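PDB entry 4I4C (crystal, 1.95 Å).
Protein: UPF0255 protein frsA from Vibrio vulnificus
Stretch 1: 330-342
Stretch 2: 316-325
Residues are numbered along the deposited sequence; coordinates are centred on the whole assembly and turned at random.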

# COMPACT_ATOMS: atom_id res chain seq x y z
N ASP A 330 20.62 5.57 11.55
CA ASP A 330 21.89 5.42 10.86
C ASP A 330 21.60 4.69 9.55
O ASP A 330 21.19 3.55 9.56
CB ASP A 330 22.88 4.62 11.71
CG ASP A 330 24.24 4.57 11.09
OD1 ASP A 330 25.14 5.29 11.58
OD2 ASP A 330 24.41 3.83 10.10
N ILE A 331 21.81 5.37 8.43
CA ILE A 331 21.47 4.81 7.12
C ILE A 331 22.29 3.57 6.77
O ILE A 331 21.77 2.63 6.16
CB ILE A 331 21.61 5.87 6.00
CG1 ILE A 331 20.78 7.12 6.36
CG2 ILE A 331 21.20 5.29 4.66
CD1 ILE A 331 20.79 8.22 5.31
N TYR A 332 23.56 3.56 7.15
CA TYR A 332 24.43 2.44 6.81
C TYR A 332 23.94 1.19 7.53
O TYR A 332 23.88 0.11 6.95
CB TYR A 332 25.88 2.74 7.18
CG TYR A 332 26.37 4.07 6.64
CD1 TYR A 332 26.78 4.19 5.32
CD2 TYR A 332 26.39 5.20 7.45
CE1 TYR A 332 27.22 5.41 4.83
CE2 TYR A 332 26.82 6.42 6.97
CZ TYR A 332 27.24 6.52 5.66
OH TYR A 332 27.67 7.74 5.18
N SER A 333 23.57 1.35 8.79
CA SER A 333 23.05 0.23 9.56
C SER A 333 21.69 -0.22 9.04
O SER A 333 21.47 -1.41 8.82
CB SER A 333 22.97 0.60 11.04
OG SER A 333 22.35 -0.45 11.76
N LEU A 334 20.77 0.72 8.82
CA LEU A 334 19.48 0.42 8.21
C LEU A 334 19.59 -0.37 6.89
O LEU A 334 18.83 -1.32 6.66
CB LEU A 334 18.69 1.70 7.98
CG LEU A 334 17.30 1.60 7.35
CD1 LEU A 334 16.49 0.58 8.10
CD2 LEU A 334 16.59 2.98 7.39
N SER A 335 20.52 0.02 6.03
CA SER A 335 20.71 -0.62 4.74
C SER A 335 21.18 -2.06 4.88
O SER A 335 20.77 -2.92 4.10
CB SER A 335 21.73 0.15 3.90
OG SER A 335 23.00 0.15 4.54
N GLY A 336 22.06 -2.31 5.84
CA GLY A 336 22.55 -3.66 6.09
C GLY A 336 21.47 -4.55 6.67
O GLY A 336 21.41 -5.74 6.38
N GLN A 337 20.61 -3.96 7.48
CA GLN A 337 19.58 -4.72 8.16
C GLN A 337 18.46 -5.23 7.25
O GLN A 337 17.88 -6.28 7.53
CB GLN A 337 18.98 -3.92 9.32
CG GLN A 337 19.86 -3.86 10.56
CD GLN A 337 19.38 -2.79 11.55
OE1 GLN A 337 18.70 -1.83 11.17
NE2 GLN A 337 19.75 -2.96 12.82
N MET A 338 18.15 -4.50 6.19
CA MET A 338 17.03 -4.91 5.34
C MET A 338 17.29 -6.13 4.43
O MET A 338 16.35 -6.69 3.85
CB MET A 338 16.49 -3.74 4.53
CG MET A 338 15.58 -2.82 5.35
SD MET A 338 15.18 -1.42 4.34
CE MET A 338 16.82 -0.81 4.03
N ALA A 339 18.55 -6.54 4.33
CA ALA A 339 18.90 -7.74 3.56
C ALA A 339 18.06 -8.95 4.00
O ALA A 339 17.70 -9.81 3.19
CB ALA A 339 20.38 -8.04 3.66
N ALA A 340 17.72 -8.98 5.29
CA ALA A 340 16.97 -10.11 5.85
C ALA A 340 15.54 -10.25 5.31
O ALA A 340 14.86 -11.24 5.61
CB ALA A 340 16.97 -10.04 7.36
N TRP A 341 15.10 -9.28 4.52
CA TRP A 341 13.73 -9.27 4.02
C TRP A 341 13.59 -9.92 2.66
O TRP A 341 12.48 -10.21 2.21
CB TRP A 341 13.18 -7.84 3.94
CG TRP A 341 12.96 -7.18 5.26
CD1 TRP A 341 13.00 -7.76 6.49
CD2 TRP A 341 12.68 -5.80 5.47
NE1 TRP A 341 12.75 -6.82 7.46
CE2 TRP A 341 12.55 -5.61 6.86
CE3 TRP A 341 12.52 -4.70 4.62
CZ2 TRP A 341 12.28 -4.37 7.42
CZ3 TRP A 341 12.24 -3.47 5.18
CH2 TRP A 341 12.13 -3.31 6.56
N SER A 342 14.72 -10.12 1.99
CA SER A 342 14.76 -10.88 0.74
C SER A 342 14.25 -12.31 0.94
O SER A 342 14.66 -12.98 1.89
CB SER A 342 16.19 -10.92 0.19
OG SER A 342 16.40 -12.04 -0.66
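Stretch 2 316-325: YLDVLASRLG

Stretch 2 is helical from Tyr 316 to Arg 323, the continuation of a helix that begins earlier in the chain, and it packs against the helix of stretch 1 that begins at Ile 331. The two axes cross at 73° and approach to 11.4 Å, a separation filled by apolar side chains; no hydrogen bond joins the stretches. At this crossing Leu 317 lies near Ile 331 and Ala 321 near Leu 334, with CA-CA distances of 7.7 and 7.9 Å.

Leu 334 is the centre of the contact. Its CA-to-CB bond points toward stretch 2, and its t,p rotamer (-179°, 50°) spreads the two methyls over different neighbours: CD1 lies 3.5 Å from Leu 324 CD1, while CD2 lies 4.1 Å from Leu 320 CB and 4.2 Å from Leu 317 CD2. Leu 317, Leu 320 and Leu 324 all adopt the m,t rotamer common for leucine in helices. For Leu 317, whose CA-to-CB bond runs sideways, this conformation brings the end of the side chain nearer stretch 1, and its CD1 meets Ile 331 CD1 at 3.9 Å. Ile 331 is itself m,t, so that CD1 ends an extended CG1 branch.

The CA-to-CB bond of Leu 320 points toward stretch 1; Leu 320 CD1 lies 3.4 Å from Met 338 SD, and Leu 320 CD2 lies between that sulfur (3.7 Å from SD) and Trp 341 CZ3 (3.8 Å). With chi1 m and chi2 t, Met 338 brings SD to Leu 320 CD1; chi3 (m) then sets CE. Trp 341, with chi1 at -68°, presents its ring edge, where Leu 324 CD2 approaches CZ2 to 3.4 Å.

Arg 323 starts toward stretch 1, but its end leads away to hydrogen bonds elsewhere in the structure. Beyond Leu 324, Gly 325 closes the helix in a Schellman motif, its positive phi (62°) being one that favours glycine.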

# COMPACT_ATOMS: atom_id res chain seq x y z
N TYR A 316 11.80 7.39 1.25
CA TYR A 316 11.83 5.93 1.45
C TYR A 316 12.53 5.54 2.75
O TYR A 316 12.05 4.68 3.50
CB TYR A 316 12.44 5.19 0.24
CG TYR A 316 11.62 5.40 -1.03
CD1 TYR A 316 10.50 4.61 -1.30
CD2 TYR A 316 11.94 6.40 -1.95
CE1 TYR A 316 9.73 4.80 -2.44
CE2 TYR A 316 11.18 6.60 -3.11
CZ TYR A 316 10.07 5.79 -3.34
OH TYR A 316 9.30 5.96 -4.47
N LEU A 317 13.66 6.18 3.02
CA LEU A 317 14.39 5.95 4.26
C LEU A 317 13.55 6.39 5.47
O LEU A 317 13.57 5.73 6.51
CB LEU A 317 15.74 6.66 4.21
CG LEU A 317 16.71 6.10 3.15
CD1 LEU A 317 17.89 7.04 2.93
CD2 LEU A 317 17.19 4.71 3.56
N ASP A 318 12.78 7.48 5.32
CA ASP A 318 11.89 7.94 6.40
C ASP A 318 10.80 6.90 6.68
O ASP A 318 10.52 6.56 7.83
CB ASP A 318 11.24 9.29 6.07
CG ASP A 318 12.21 10.49 6.12
OD1 ASP A 318 13.39 10.38 6.55
OD2 ASP A 318 11.76 11.60 5.73
N VAL A 319 10.15 6.41 5.62
CA VAL A 319 9.15 5.35 5.78
C VAL A 319 9.74 4.10 6.46
O VAL A 319 9.11 3.51 7.35
CB VAL A 319 8.52 4.95 4.43
CG1 VAL A 319 7.74 3.64 4.56
CG2 VAL A 319 7.63 6.06 3.93
N LEU A 320 10.93 3.70 6.03
CA LEU A 320 11.60 2.53 6.60
C LEU A 320 11.91 2.71 8.09
O LEU A 320 11.63 1.82 8.90
CB LEU A 320 12.85 2.18 5.80
CG LEU A 320 12.52 1.62 4.42
CD1 LEU A 320 13.76 1.52 3.58
CD2 LEU A 320 11.84 0.26 4.57
N ALA A 321 12.47 3.87 8.45
CA ALA A 321 12.74 4.20 9.83
C ALA A 321 11.47 4.16 10.68
O ALA A 321 11.49 3.70 11.81
CB ALA A 321 13.38 5.58 9.93
N SER A 322 10.37 4.67 10.12
CA SER A 322 9.10 4.66 10.84
C SER A 322 8.58 3.24 11.08
O SER A 322 8.28 2.86 12.22
CB SER A 322 8.07 5.51 10.08
OG SER A 322 7.03 5.94 10.92
N ARG A 323 8.48 2.46 10.02
CA ARG A 323 7.92 1.12 10.11
C ARG A 323 8.77 0.26 11.05
O ARG A 323 8.24 -0.60 11.75
CB ARG A 323 7.83 0.45 8.74
CG ARG A 323 6.98 1.19 7.72
CD ARG A 323 5.53 1.35 8.15
NE ARG A 323 4.83 2.17 7.16
CZ ARG A 323 4.69 3.49 7.25
NH1 ARG A 323 5.16 4.14 8.31
NH2 ARG A 323 4.08 4.17 6.28
N LEU A 324 10.07 0.51 11.06
CA LEU A 324 10.98 -0.25 11.92
C LEU A 324 11.05 0.30 13.34
O LEU A 324 11.78 -0.23 14.18
CB LEU A 324 12.37 -0.33 11.29
CG LEU A 324 12.37 -1.15 10.01
CD1 LEU A 324 13.74 -1.12 9.34
CD2 LEU A 324 11.95 -2.58 10.31
N GLY A 325 10.29 1.36 13.60
CA GLY A 325 10.25 1.99 14.90
C GLY A 325 11.56 2.57 15.37
O GLY A 325 11.85 2.62 16.57